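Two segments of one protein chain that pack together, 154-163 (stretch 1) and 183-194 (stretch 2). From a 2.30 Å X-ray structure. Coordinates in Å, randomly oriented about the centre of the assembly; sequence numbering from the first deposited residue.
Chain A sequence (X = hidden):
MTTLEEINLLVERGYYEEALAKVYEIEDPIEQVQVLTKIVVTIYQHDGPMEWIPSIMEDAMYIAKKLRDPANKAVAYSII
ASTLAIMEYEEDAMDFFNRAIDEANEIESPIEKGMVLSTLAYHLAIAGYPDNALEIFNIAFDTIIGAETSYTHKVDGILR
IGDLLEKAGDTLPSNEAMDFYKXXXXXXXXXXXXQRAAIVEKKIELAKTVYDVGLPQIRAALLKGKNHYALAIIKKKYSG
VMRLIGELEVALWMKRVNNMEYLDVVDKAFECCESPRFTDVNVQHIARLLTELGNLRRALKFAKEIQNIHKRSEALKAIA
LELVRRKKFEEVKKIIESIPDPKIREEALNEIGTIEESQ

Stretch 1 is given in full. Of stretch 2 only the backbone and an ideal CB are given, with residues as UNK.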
# COMPACT_ATOMS: atom_id res chain seq x y z
N LYS A 154 1.05 2.39 27.88
CA LYS A 154 0.55 1.64 26.74
C LYS A 154 0.37 2.56 25.55
O LYS A 154 0.53 2.13 24.41
CB LYS A 154 -0.78 0.95 27.06
CG LYS A 154 -0.76 -0.02 28.26
CD LYS A 154 -2.08 -0.77 28.29
CE LYS A 154 -2.29 -1.60 29.51
NZ LYS A 154 -3.62 -2.28 29.42
N VAL A 155 0.04 3.82 25.81
CA VAL A 155 -0.32 4.73 24.73
C VAL A 155 0.78 4.93 23.70
O VAL A 155 0.56 4.74 22.50
CB VAL A 155 -0.85 6.09 25.24
CG1 VAL A 155 -0.76 7.15 24.15
CG2 VAL A 155 -2.30 5.94 25.70
N ASP A 156 1.98 5.29 24.15
CA ASP A 156 3.08 5.50 23.21
C ASP A 156 3.46 4.23 22.44
O ASP A 156 3.75 4.29 21.26
CB ASP A 156 4.30 6.09 23.91
CG ASP A 156 4.06 7.51 24.40
OD1 ASP A 156 2.90 7.99 24.35
OD2 ASP A 156 5.04 8.16 24.86
N GLY A 157 3.43 3.09 23.12
CA GLY A 157 3.71 1.83 22.47
C GLY A 157 2.74 1.55 21.32
O GLY A 157 3.15 1.22 20.21
N ILE A 158 1.45 1.71 21.59
CA ILE A 158 0.43 1.45 20.59
C ILE A 158 0.48 2.44 19.41
O ILE A 158 0.26 2.04 18.27
CB ILE A 158 -0.95 1.39 21.26
CG1 ILE A 158 -0.92 0.31 22.33
CG2 ILE A 158 -2.02 1.05 20.24
CD1 ILE A 158 -2.21 0.05 23.04
N LEU A 159 0.79 3.71 19.67
CA LEU A 159 0.91 4.69 18.58
C LEU A 159 2.07 4.33 17.67
O LEU A 159 2.03 4.55 16.45
CB LEU A 159 1.07 6.12 19.12
CG LEU A 159 -0.19 6.71 19.77
CD1 LEU A 159 0.07 8.03 20.46
CD2 LEU A 159 -1.29 6.86 18.72
N ARG A 160 3.12 3.75 18.26
CA ARG A 160 4.24 3.32 17.45
C ARG A 160 3.86 2.14 16.51
O ARG A 160 4.35 2.03 15.40
CB ARG A 160 5.45 3.00 18.32
CG ARG A 160 6.65 2.50 17.55
CD ARG A 160 7.32 3.61 16.78
NE ARG A 160 8.56 3.14 16.15
CZ ARG A 160 9.17 3.75 15.13
NH1 ARG A 160 8.66 4.86 14.63
NH2 ARG A 160 10.28 3.24 14.63
N ILE A 161 2.97 1.28 16.97
CA ILE A 161 2.45 0.21 16.11
C ILE A 161 1.68 0.86 14.96
O ILE A 161 1.85 0.48 13.81
CB ILE A 161 1.53 -0.69 16.90
CG1 ILE A 161 2.33 -1.35 18.03
CG2 ILE A 161 0.91 -1.75 16.00
CD1 ILE A 161 1.54 -2.45 18.72
N GLY A 162 0.84 1.85 15.28
CA GLY A 162 0.17 2.65 14.29
C GLY A 162 1.11 3.17 13.22
O GLY A 162 0.85 2.95 12.04
N ASP A 163 2.20 3.83 13.63
CA ASP A 163 3.14 4.37 12.67
C ASP A 163 3.68 3.27 11.78
O ASP A 163 3.78 3.44 10.56
CB ASP A 163 4.32 5.07 13.35
CG ASP A 163 3.93 6.37 14.05
OD1 ASP A 163 2.83 6.88 13.79
OD2 ASP A 163 4.72 6.87 14.87
N UNK A 183 -6.13 -0.79 10.49
CA UNK A 183 -5.64 -0.98 11.87
C UNK A 183 -4.97 0.30 12.38
O UNK A 183 -5.27 0.77 13.49
CB UNK A 183 -4.66 -2.15 11.94
N UNK A 184 -4.16 0.92 11.54
CA UNK A 184 -3.50 2.16 11.92
C UNK A 184 -4.53 3.25 12.24
O UNK A 184 -4.44 3.92 13.28
CB UNK A 184 -2.56 2.62 10.80
N UNK A 185 -5.53 3.39 11.36
CA UNK A 185 -6.54 4.43 11.56
C UNK A 185 -7.28 4.18 12.85
O UNK A 185 -7.54 5.10 13.63
CB UNK A 185 -7.52 4.48 10.39
N UNK A 186 -7.68 2.93 13.02
CA UNK A 186 -8.32 2.49 14.25
C UNK A 186 -7.53 2.94 15.48
O UNK A 186 -8.09 3.44 16.46
CB UNK A 186 -8.47 0.97 14.25
N UNK A 187 -6.21 2.78 15.41
CA UNK A 187 -5.32 3.10 16.54
C UNK A 187 -5.24 4.61 16.76
O UNK A 187 -5.31 5.10 17.90
CB UNK A 187 -3.92 2.53 16.30
N UNK A 188 -5.11 5.36 15.66
CA UNK A 188 -4.96 6.81 15.74
C UNK A 188 -6.26 7.47 16.16
O UNK A 188 -6.27 8.52 16.82
CB UNK A 188 -4.49 7.38 14.40
N UNK A 189 -7.37 6.84 15.78
CA UNK A 189 -8.68 7.30 16.17
C UNK A 189 -8.93 7.11 17.66
O UNK A 189 -9.33 8.05 18.36
CB UNK A 189 -9.75 6.57 15.36
N UNK A 190 -8.71 5.89 18.16
CA UNK A 190 -8.98 5.61 19.58
C UNK A 190 -8.02 6.35 20.50
O UNK A 190 -8.37 6.66 21.63
CB UNK A 190 -8.89 4.11 19.85
N UNK A 191 -6.81 6.61 20.01
CA UNK A 191 -5.79 7.20 20.87
C UNK A 191 -5.64 8.72 20.71
O UNK A 191 -4.71 9.32 21.26
CB UNK A 191 -4.44 6.53 20.59
N UNK A 192 -6.54 9.32 19.94
CA UNK A 192 -6.66 10.78 19.91
C UNK A 192 -5.48 11.53 19.28
O UNK A 192 -5.14 12.63 19.72
CB UNK A 192 -6.85 11.29 21.34
N UNK A 193 -4.87 10.95 18.25
CA UNK A 193 -3.95 11.73 17.42
C UNK A 193 -4.63 12.06 16.07
O UNK A 193 -4.46 11.37 15.07
CB UNK A 193 -2.64 10.96 17.20
N UNK A 194 -5.41 13.13 16.07
CA UNK A 194 -6.29 13.41 14.94
C UNK A 194 -5.58 13.76 13.63
O UNK A 194 -6.11 13.47 12.56
CB UNK A 194 -7.22 14.56 15.32

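Stretch 1 is helical throughout, and stretch 2 is helical from 183 to 190. The axes approach to 8.6 Å at 146°, so the helices run roughly antiparallel.

At position 183 CA-to-CB points sideways, and no atom of stretch 1 lies within 5.5 Å of the ideal CB. Many side chains would suit. It is Met183, which makes no contact.

The CA of position 184 lies 4.4 Å from the CA of Gly162, and its ideal CB is 3.6 Å from Gly162 O. Backbones this close favour a small residue, such as glycine, alanine or serine. It is Ala184, whose CB packs against Gly162 O at 3.6 Å.

Positions 185 and 186 have no neighbour in stretch 1 near their ideal CB atoms, so the contact sets no demand. They are Phe185 and Asp186.

Position 187 points toward stretch 1. Its ideal CB is 4.6 Å from both Gly162 CA and Ile158 CG2, above a hollow floored by glycine. Isoleucine, leucine, valine or methionine could suit. It is Ile187, a knob among Ile158, Leu159, Ile161 and Gly162. Its CG2 lies 3.9 Å from Ile158 CG2, and its CD1 lies 4.0 Å from Ile161 CG2.

Position 188 points sideways, with its ideal CB 5.4 Å from Leu159 CD2. A long side chain could turn back over Gly162; leucine, methionine or an aromatic would be reasonable. It is Phe188. Its CZ reaches 3.4 Å from Gly162 C, and its CD1 packs 3.8 Å from Leu159 CD2. Leu159 O lies at the ring edge.

Positions 189 and 190 are out of reach, where polar residues fit well. They are Asp189 and Lys190. Lys190 NZ forms a long salt bridge with Asp186 OD2, at 3.9 Å.

Position 191 leaves helical phi/psi but points toward stretch 1. Its ideal CB is 3.7 Å from Leu159 CD2. A branched aliphatic or methionine would suit. It is Leu191. Its CD1 meets Leu159 CD2 at 3.7 Å and Ile158 CG2 at 3.8 Å; its CD2 lies 4.0 Å from Val155 CG2.

Position 192 has phi/psi of 68/35, a left-handed turn that favours glycine or asparagine. It is His192, clear of stretch 1.

Position 193 is an N-cap, where serine, threonine or aspartate is common. Yet its CB points toward stretch 1, which also suits an aliphatic. It is Val193, whose CG2 packs 3.6 Å from Leu159 CD2.

Position 194 is out of reach. It is Asn194.

Stretch 2 183-194: MAFDIFDKLHVN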
# COMPACT_ATOMS: atom_id res chain seq x y z
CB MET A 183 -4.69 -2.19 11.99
CG MET A 183 -4.66 -2.80 13.40
SD MET A 183 -3.66 -4.28 13.70
CE MET A 183 -3.85 -5.08 12.16
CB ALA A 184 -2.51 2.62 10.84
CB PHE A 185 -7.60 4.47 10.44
CG PHE A 185 -8.75 5.39 10.77
CD1 PHE A 185 -8.65 6.76 10.55
CD2 PHE A 185 -9.92 4.89 11.34
CE1 PHE A 185 -9.71 7.62 10.86
CE2 PHE A 185 -10.98 5.75 11.66
CZ PHE A 185 -10.87 7.12 11.41
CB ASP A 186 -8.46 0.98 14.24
CG ASP A 186 -9.83 0.53 14.64
OD1 ASP A 186 -10.69 0.42 13.73
OD2 ASP A 186 -10.04 0.29 15.85
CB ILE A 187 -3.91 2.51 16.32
CG1 ILE A 187 -3.88 1.02 16.64
CG2 ILE A 187 -2.89 3.22 17.16
CD1 ILE A 187 -2.54 0.34 16.24
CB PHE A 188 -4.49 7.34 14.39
CG PHE A 188 -3.10 6.91 14.04
CD1 PHE A 188 -2.20 6.59 15.05
CD2 PHE A 188 -2.68 6.82 12.73
CE1 PHE A 188 -0.92 6.19 14.76
CE2 PHE A 188 -1.38 6.41 12.42
CZ PHE A 188 -0.51 6.10 13.44
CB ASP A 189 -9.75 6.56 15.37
CG ASP A 189 -11.14 7.09 15.64
OD1 ASP A 189 -11.34 8.32 15.56
OD2 ASP A 189 -12.03 6.26 15.95
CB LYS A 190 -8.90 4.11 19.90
CG LYS A 190 -9.80 3.22 19.08
CD LYS A 190 -11.25 3.65 19.11
CE LYS A 190 -12.10 2.60 18.42
NZ LYS A 190 -11.92 1.27 19.08
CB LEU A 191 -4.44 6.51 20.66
CG LEU A 191 -4.38 5.11 21.23
CD1 LEU A 191 -2.96 4.63 21.10
CD2 LEU A 191 -4.81 5.12 22.69
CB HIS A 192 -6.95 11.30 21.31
CG HIS A 192 -8.02 10.52 22.00
ND1 HIS A 192 -7.89 10.07 23.30
CD2 HIS A 192 -9.21 10.06 21.56
CE1 HIS A 192 -8.98 9.39 23.63
NE2 HIS A 192 -9.79 9.37 22.59
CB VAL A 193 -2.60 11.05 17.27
CG1 VAL A 193 -1.81 11.19 18.58
CG2 VAL A 193 -2.79 9.57 16.92
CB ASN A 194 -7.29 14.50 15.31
CG ASN A 194 -8.72 14.00 15.24
OD1 ASN A 194 -8.96 12.80 15.14
ND2 ASN A 194 -9.67 14.92 15.30
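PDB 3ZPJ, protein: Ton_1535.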